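Local coordinates for uncharacterized protein VP1736 (PDB 3LXQ) that is of uncharacterized function but belongs to the sulfatase family of the alkaline phosphatase clan, with an alpha/beta fold built round a mixed beta sheet, at residues S133-P145 / A151-I165. Residues are numbered along the deposited sequence; the frame is centred on the assembly and turned at random.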
ATOM      1  N   SER A 133      -1.073  -2.897   9.815  1.00 27.14           N
ATOM      2  CA  SER A 133      -1.926  -1.932   9.151  1.00 27.59           C
ATOM      3  C   SER A 133      -1.266  -0.573   8.962  1.00 27.37           C
ATOM      4  O   SER A 133      -1.326  -0.021   7.853  1.00 28.42           O
ATOM      5  CB  SER A 133      -3.260  -1.815   9.895  1.00 29.01           C
ATOM      6  OG  SER A 133      -3.970  -3.049   9.822  1.00 29.53           O
ATOM      7  N   VAL A 134      -0.630  -0.027  10.006  1.00 28.09           N
ATOM      8  CA  VAL A 134      -0.000   1.288   9.868  1.00 28.28           C
ATOM      9  C   VAL A 134       1.113   1.298   8.817  1.00 26.84           C
ATOM     10  O   VAL A 134       1.332   2.325   8.191  1.00 25.88           O
ATOM     11  CB  VAL A 134       0.513   1.941  11.198  1.00 29.88           C
ATOM     12  CG1 VAL A 134      -0.653   2.439  12.047  1.00 32.93           C
ATOM     13  CG2 VAL A 134       1.422   1.021  11.982  1.00 30.37           C
ATOM     14  N   ARG A 135       1.789   0.162   8.610  1.00 25.60           N
ATOM     15  CA  ARG A 135       2.836   0.100   7.569  1.00 24.49           C
ATOM     16  C   ARG A 135       2.226   0.082   6.166  1.00 23.86           C
ATOM     17  O   ARG A 135       2.793   0.663   5.224  1.00 23.61           O
ATOM     18  CB  ARG A 135       3.818  -1.058   7.802  1.00 24.63           C
ATOM     19  CG  ARG A 135       4.946  -1.129   6.759  1.00 24.27           C
ATOM     20  CD  ARG A 135       6.267  -1.528   7.387  1.00 23.78           C
ATOM     21  NE  ARG A 135       6.987  -0.412   8.035  1.00 23.14           N
ATOM     22  CZ  ARG A 135       7.858  -0.598   9.026  1.00 23.78           C
ATOM     23  NH1 ARG A 135       8.061  -1.824   9.490  1.00 23.31           N
ATOM     24  NH2 ARG A 135       8.525   0.413   9.567  1.00 22.65           N
ATOM     25  N   GLY A 136       1.059  -0.541   6.025  1.00 24.25           N
ATOM     26  CA  GLY A 136       0.317  -0.444   4.752  1.00 23.81           C
ATOM     27  C   GLY A 136      -0.190   0.955   4.460  1.00 24.77           C
ATOM     28  O   GLY A 136      -0.211   1.396   3.296  1.00 24.98           O
ATOM     29  N   ILE A 137      -0.609   1.664   5.505  1.00 25.14           N
ATOM     30  CA  ILE A 137      -0.973   3.095   5.377  1.00 25.54           C
ATOM     31  C   ILE A 137       0.273   3.916   5.032  1.00 25.24           C
ATOM     32  O   ILE A 137       0.232   4.781   4.149  1.00 26.55           O
ATOM     33  CB  ILE A 137      -1.653   3.620   6.671  1.00 26.66           C
ATOM     34  CG1 ILE A 137      -2.946   2.836   6.934  1.00 26.20           C
ATOM     35  CG2 ILE A 137      -1.916   5.140   6.582  1.00 28.60           C
ATOM     36  CD1 ILE A 137      -3.499   2.969   8.351  1.00 31.00           C
ATOM     37  N   GLU A 138       1.374   3.659   5.735  1.00 24.91           N
ATOM     38  CA  GLU A 138       2.678   4.267   5.415  1.00 25.33           C
ATOM     39  C   GLU A 138       3.012   4.146   3.928  1.00 24.91           C
ATOM     40  O   GLU A 138       3.306   5.147   3.259  1.00 25.38           O
ATOM     41  CB  GLU A 138       3.757   3.584   6.247  1.00 25.42           C
ATOM     42  CG  GLU A 138       5.203   3.830   5.847  1.00 25.47           C
ATOM     43  CD  GLU A 138       6.153   3.141   6.822  1.00 25.56           C
ATOM     44  OE1 GLU A 138       6.210   1.894   6.791  1.00 28.50           O
ATOM     45  OE2 GLU A 138       6.813   3.834   7.640  1.00 26.02           O
ATOM     46  N   ALA A 139       2.929   2.919   3.415  1.00 23.78           N
ATOM     47  CA  ALA A 139       3.309   2.624   2.041  1.00 23.79           C
ATOM     48  C   ALA A 139       2.468   3.337   1.009  1.00 24.29           C
ATOM     49  O   ALA A 139       3.004   3.779   0.005  1.00 25.62           O
ATOM     50  CB  ALA A 139       3.270   1.132   1.777  1.00 22.35           C
ATOM     51  N   VAL A 140       1.153   3.425   1.215  1.00 24.77           N
ATOM     52  CA  VAL A 140       0.301   4.005   0.158  1.00 26.12           C
ATOM     53  C   VAL A 140       0.067   5.492   0.323  1.00 27.54           C
ATOM     54  O   VAL A 140      -0.397   6.156  -0.610  1.00 29.66           O
ATOM     55  CB  VAL A 140      -1.055   3.258   0.004  1.00 26.68           C
ATOM     56  CG1 VAL A 140      -0.803   1.785  -0.289  1.00 26.15           C
ATOM     57  CG2 VAL A 140      -1.945   3.431   1.259  1.00 25.94           C
ATOM     58  N   THR A 141       0.392   6.047   1.482  1.00 27.49           N
ATOM     59  CA  THR A 141       0.208   7.501   1.637  1.00 29.51           C
ATOM     60  C   THR A 141       1.516   8.274   1.530  1.00 29.06           C
ATOM     61  O   THR A 141       1.511   9.467   1.210  1.00 30.45           O
ATOM     62  CB  THR A 141      -0.488   7.885   2.955  1.00 30.81           C
ATOM     63  OG1 THR A 141       0.315   7.470   4.061  1.00 29.66           O
ATOM     64  CG2 THR A 141      -1.852   7.246   3.034  1.00 33.21           C
ATOM     65  N   THR A 142       2.625   7.597   1.819  1.00 27.82           N
ATOM     66  CA  THR A 142       3.953   8.231   1.852  1.00 27.72           C
ATOM     67  C   THR A 142       4.991   7.565   0.937  1.00 27.00           C
ATOM     68  O   THR A 142       5.948   8.214   0.525  1.00 28.10           O
ATOM     69  CB  THR A 142       4.581   8.238   3.259  1.00 27.42           C
ATOM     70  OG1 THR A 142       5.148   6.948   3.539  1.00 25.27           O
ATOM     71  CG2 THR A 142       3.583   8.594   4.325  1.00 27.58           C
ATOM     72  N   GLY A 143       4.837   6.267   0.671  1.00 25.22           N
ATOM     73  CA  GLY A 143       5.780   5.564  -0.204  1.00 23.92           C
ATOM     74  C   GLY A 143       7.078   5.247   0.497  1.00 23.75           C
ATOM     75  O   GLY A 143       8.019   4.761  -0.132  1.00 23.88           O
ATOM     76  N   PHE A 144       7.111   5.496   1.812  1.00 23.78           N
ATOM     77  CA  PHE A 144       8.309   5.371   2.626  1.00 23.97           C
ATOM     78  C   PHE A 144       8.558   3.898   2.847  1.00 22.94           C
ATOM     79  O   PHE A 144       7.625   3.164   3.174  1.00 23.02           O
ATOM     80  CB  PHE A 144       8.091   6.076   3.971  1.00 25.31           C
ATOM     81  CG  PHE A 144       9.358   6.326   4.776  1.00 26.56           C
ATOM     82  CD1 PHE A 144      10.421   7.053   4.245  1.00 27.62           C
ATOM     83  CD2 PHE A 144       9.444   5.889   6.092  1.00 26.76           C
ATOM     84  CE1 PHE A 144      11.569   7.295   4.991  1.00 29.00           C
ATOM     85  CE2 PHE A 144      10.586   6.137   6.858  1.00 27.85           C
ATOM     86  CZ  PHE A 144      11.650   6.841   6.311  1.00 29.29           C
ATOM     87  N   PRO A 145       9.805   3.454   2.647  1.00 23.31           N
ATOM     88  CA  PRO A 145      10.166   2.052   2.846  1.00 22.95           C
ATOM     89  C   PRO A 145      10.184   1.700   4.328  1.00 23.77           C
ATOM     90  O   PRO A 145      10.005   2.577   5.169  1.00 24.82           O
ATOM     91  CB  PRO A 145      11.591   1.948   2.255  1.00 23.65           C
ATOM     92  CG  PRO A 145      11.833   3.217   1.546  1.00 24.30           C
ATOM     93  CD  PRO A 145      10.956   4.241   2.172  1.00 23.89           C
ATOM     94  N   ALA A 151       6.088   1.714  11.715  1.00 29.94           N
ATOM     95  CA  ALA A 151       5.757   2.688  10.664  1.00 28.44           C
ATOM     96  C   ALA A 151       5.673   4.125  11.211  1.00 29.67           C
ATOM     97  O   ALA A 151       5.340   4.339  12.383  1.00 30.72           O
ATOM     98  CB  ALA A 151       4.454   2.302  10.014  1.00 27.58           C
ATOM     99  N   VAL A 152       5.946   5.100  10.342  1.00 29.56           N
ATOM    100  CA  VAL A 152       5.975   6.518  10.707  1.00 30.79           C
ATOM    101  C   VAL A 152       4.617   7.069  11.148  1.00 32.03           C
ATOM    102  O   VAL A 152       4.542   8.184  11.664  1.00 33.57           O
ATOM    103  CB  VAL A 152       6.531   7.429   9.562  1.00 30.62           C
ATOM    104  CG1 VAL A 152       7.866   6.921   9.038  1.00 27.91           C
ATOM    105  CG2 VAL A 152       5.506   7.608   8.450  1.00 29.63           C
ATOM    106  N   VAL A 153       3.550   6.297  10.953  1.00 31.40           N
ATOM    107  CA  VAL A 153       2.228   6.695  11.473  1.00 32.47           C
ATOM    108  C   VAL A 153       2.303   6.825  12.995  1.00 34.89           C
ATOM    109  O   VAL A 153       1.582   7.633  13.599  1.00 36.68           O
ATOM    110  CB  VAL A 153       1.119   5.687  11.091  1.00 31.79           C
ATOM    111  CG1 VAL A 153      -0.246   6.135  11.639  1.00 33.33           C
ATOM    112  CG2 VAL A 153       1.069   5.481   9.576  1.00 29.19           C
ATOM    113  N   LYS A 154       3.205   6.048  13.595  1.00 34.92           N
ATOM    114  CA  LYS A 154       3.352   5.992  15.050  1.00 37.15           C
ATOM    115  C   LYS A 154       4.655   6.601  15.573  1.00 38.60           C
ATOM    116  O   LYS A 154       4.923   6.546  16.772  1.00 40.83           O
ATOM    117  CB  LYS A 154       3.216   4.542  15.548  1.00 36.86           C
ATOM    118  CG  LYS A 154       1.816   3.992  15.427  1.00 36.62           C
ATOM    119  CD  LYS A 154       1.709   2.576  15.944  1.00 37.58           C
ATOM    120  CE  LYS A 154       0.249   2.206  16.121  1.00 38.68           C
ATOM    121  NZ  LYS A 154       0.077   0.767  16.459  1.00 39.00           N
ATOM    122  N   LEU A 155       5.467   7.184  14.696  1.00 37.81           N
ATOM    123  CA  LEU A 155       6.729   7.756  15.164  1.00 40.01           C
ATOM    124  C   LEU A 155       6.568   9.252  15.415  1.00 42.24           C
ATOM    125  O   LEU A 155       5.807   9.914  14.721  1.00 41.43           O
ATOM    126  CB  LEU A 155       7.873   7.435  14.199  1.00 38.28           C
ATOM    127  CG  LEU A 155       8.197   5.945  14.042  1.00 36.63           C
ATOM    128  CD1 LEU A 155       9.313   5.756  13.039  1.00 35.25           C
ATOM    129  CD2 LEU A 155       8.577   5.288  15.376  1.00 39.00           C
ATOM    130  N   SER A 156       7.266   9.768  16.420  1.00 45.68           N
ATOM    131  CA  SER A 156       7.048  11.136  16.891  1.00 49.27           C
ATOM    132  C   SER A 156       7.523  12.235  15.926  1.00 49.44           C
ATOM    133  O   SER A 156       6.870  13.282  15.799  1.00 50.69           O
ATOM    134  CB  SER A 156       7.654  11.330  18.286  1.00 53.35           C
ATOM    135  OG  SER A 156       9.050  11.095  18.268  1.00 55.92           O
ATOM    136  N   LYS A 157       8.642  11.997  15.242  1.00 48.67           N
ATOM    137  CA  LYS A 157       9.176  12.971  14.280  1.00 49.15           C
ATOM    138  C   LYS A 157       8.337  13.100  13.004  1.00 46.37           C
ATOM    139  O   LYS A 157       8.373  14.136  12.341  1.00 47.06           O
ATOM    140  CB  LYS A 157      10.634  12.656  13.934  1.00 49.62           C
ATOM    141  CG  LYS A 157      11.600  12.853  15.104  1.00 53.97           C
ATOM    142  CD  LYS A 157      13.012  12.383  14.769  1.00 55.25           C
ATOM    143  CE  LYS A 157      13.814  13.448  14.033  1.00 57.48           C
ATOM    144  NZ  LYS A 157      15.153  12.913  13.655  1.00 58.03           N
ATOM    145  N   SER A 158       7.587  12.051  12.666  1.00 43.22           N
ATOM    146  CA  SER A 158       6.773  12.039  11.443  1.00 40.74           C
ATOM    147  C   SER A 158       5.331  12.531  11.623  1.00 41.45           C
ATOM    148  O   SER A 158       4.493  12.358  10.724  1.00 39.13           O
ATOM    149  CB  SER A 158       6.782  10.645  10.823  1.00 37.95           C
ATOM    150  OG  SER A 158       7.017   9.634  11.791  1.00 37.99           O
ATOM    151  N   GLN A 159       5.044  13.150  12.773  1.00 44.16           N
ATOM    152  CA  GLN A 159       3.672  13.554  13.099  1.00 45.56           C
ATOM    153  C   GLN A 159       3.245  14.845  12.399  1.00 47.09           C
ATOM    154  O   GLN A 159       2.048  15.147  12.292  1.00 47.64           O
ATOM    155  CB  GLN A 159       3.467  13.649  14.616  1.00 48.34           C
ATOM    156  CG  GLN A 159       3.587  12.306  15.333  1.00 48.64           C
ATOM    157  CD  GLN A 159       2.744  11.215  14.680  1.00 48.08           C
ATOM    158  OE1 GLN A 159       3.273  10.263  14.100  1.00 45.23           O
ATOM    159  NE2 GLN A 159       1.423  11.358  14.764  1.00 50.23           N
ATOM    160  N   THR A 160       4.228  15.591  11.910  1.00 48.25           N
ATOM    161  CA  THR A 160       3.980  16.858  11.231  1.00 49.72           C
ATOM    162  C   THR A 160       5.027  17.082  10.149  1.00 48.57           C
ATOM    163  O   THR A 160       6.199  16.740  10.327  1.00 48.30           O
ATOM    164  CB  THR A 160       3.963  18.048  12.233  1.00 53.86           C
ATOM    165  OG1 THR A 160       3.762  19.279  11.529  1.00 56.62           O
ATOM    166  CG2 THR A 160       5.269  18.124  13.029  1.00 56.22           C
ATOM    167  N   GLY A 161       4.594  17.661   9.031  1.00 47.90           N
ATOM    168  CA  GLY A 161       5.484  17.952   7.914  1.00 47.26           C
ATOM    169  C   GLY A 161       6.296  16.787   7.352  1.00 43.82           C
ATOM    170  O   GLY A 161       7.369  16.991   6.802  1.00 44.16           O
ATOM    171  N   PHE A 162       5.801  15.563   7.495  1.00 41.31           N
ATOM    172  CA  PHE A 162       6.418  14.414   6.826  1.00 38.88           C
ATOM    173  C   PHE A 162       5.849  14.374   5.412  1.00 37.64           C
ATOM    174  O   PHE A 162       4.729  14.844   5.175  1.00 37.93           O
ATOM    175  CB  PHE A 162       6.097  13.127   7.586  1.00 37.11           C
ATOM    176  CG  PHE A 162       6.997  11.950   7.247  1.00 36.21           C
ATOM    177  CD1 PHE A 162       8.279  11.855   7.781  1.00 36.76           C
ATOM    178  CD2 PHE A 162       6.529  10.910   6.439  1.00 33.25           C
ATOM    179  CE1 PHE A 162       9.089  10.772   7.498  1.00 34.72           C
ATOM    180  CE2 PHE A 162       7.338   9.826   6.128  1.00 31.47           C
ATOM    181  CZ  PHE A 162       8.623   9.743   6.667  1.00 33.45           C
ATOM    182  N   PHE A 163       6.603  13.833   4.460  1.00 35.99           N
ATOM    183  CA  PHE A 163       6.064  13.733   3.117  1.00 35.01           C
ATOM    184  C   PHE A 163       4.902  12.742   3.010  1.00 33.47           C
ATOM    185  O   PHE A 163       5.024  11.578   3.415  1.00 31.85           O
ATOM    186  CB  PHE A 163       7.125  13.412   2.047  1.00 34.62           C
ATOM    187  CG  PHE A 163       6.511  13.197   0.696  1.00 34.63           C
ATOM    188  CD1 PHE A 163       6.223  14.275  -0.131  1.00 34.81           C
ATOM    189  CD2 PHE A 163       6.085  11.934   0.314  1.00 31.02           C
ATOM    190  CE1 PHE A 163       5.594  14.076  -1.359  1.00 35.83           C
ATOM    191  CE2 PHE A 163       5.446  11.737  -0.907  1.00 31.38           C
ATOM    192  CZ  PHE A 163       5.216  12.787  -1.741  1.00 33.21           C
ATOM    193  N   THR A 164       3.778  13.229   2.483  1.00 34.11           N
ATOM    194  CA  THR A 164       2.635  12.384   2.099  1.00 33.66           C
ATOM    195  C   THR A 164       2.068  12.882   0.757  1.00 34.79           C
ATOM    196  O   THR A 164       2.155  14.076   0.454  1.00 36.69           O
ATOM    197  CB  THR A 164       1.473  12.399   3.150  1.00 33.74           C
ATOM    198  OG1 THR A 164       0.858  13.697   3.180  1.00 36.73           O
ATOM    199  CG2 THR A 164       1.962  12.029   4.548  1.00 33.84           C
ATOM    200  N   ILE A 165       1.455  11.986  -0.016  1.00 34.19           N
ATOM    201  CA  ILE A 165       0.746  12.409  -1.228  1.00 36.26           C
ATOM    202  C   ILE A 165      -0.513  13.199  -0.874  1.00 37.97           C
ATOM    203  O   ILE A 165      -1.046  13.921  -1.711  1.00 40.15           O
ATOM    204  CB  ILE A 165       0.377  11.237  -2.181  1.00 35.44           C
ATOM    205  CG1 ILE A 165      -0.526  10.215  -1.481  1.00 36.30           C
ATOM    206  CG2 ILE A 165       1.652  10.582  -2.763  1.00 35.09           C
ATOM    207  CD1 ILE A 165      -1.399   9.387  -2.449  1.00 37.44           C
TER
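With CG anti to the backbone N (chi1 166°) and the chain extended beyond it, Glu138 reaches from the helix to the start of 151-165, where its OE2 accepts a hydrogen bond from Val152 N at 3.1 Å, the donor standing above the carboxylate plane. The other oxygen, OE1, turns its syn lone pair to Arg135 NE at 2.7 Å, a salt bridge lying in the guanidinium plane. One buried carboxylate thus serves a backbone N-H and a charged side chain, which would probably favour its ionised form. Ala151 packs its CB against Val134 CG2, and the type I turn that Ala151 opens brings Val153 CG1 across to Val134 CG1 at 3.7 Å. Phe144, also with CG anti to its N (chi1 -165°), presents a ring face to Phe162 in a T-shaped stack, centroids 5.2 Å apart, CZ of Phe162 lying over the centre of the Phe144 ring. In this sulfatase-family fold, 151-165 folds back along helix 133-141 and the turn after it before the chain enters helix 165-171. At the helix end, Thr141 O receives Ile165 N at 2.8 Å, almost in line with the carbonyl bond. Thr142 OG1 bonds back to Glu138 O and accepts Phe144 N at 3.0 Å in an ST turn. CG2 of Thr142 meets CG2 of Thr164, whose OG1 N-caps the next helix at Asp167 N and also hydrogen-bonds to Asn196 O.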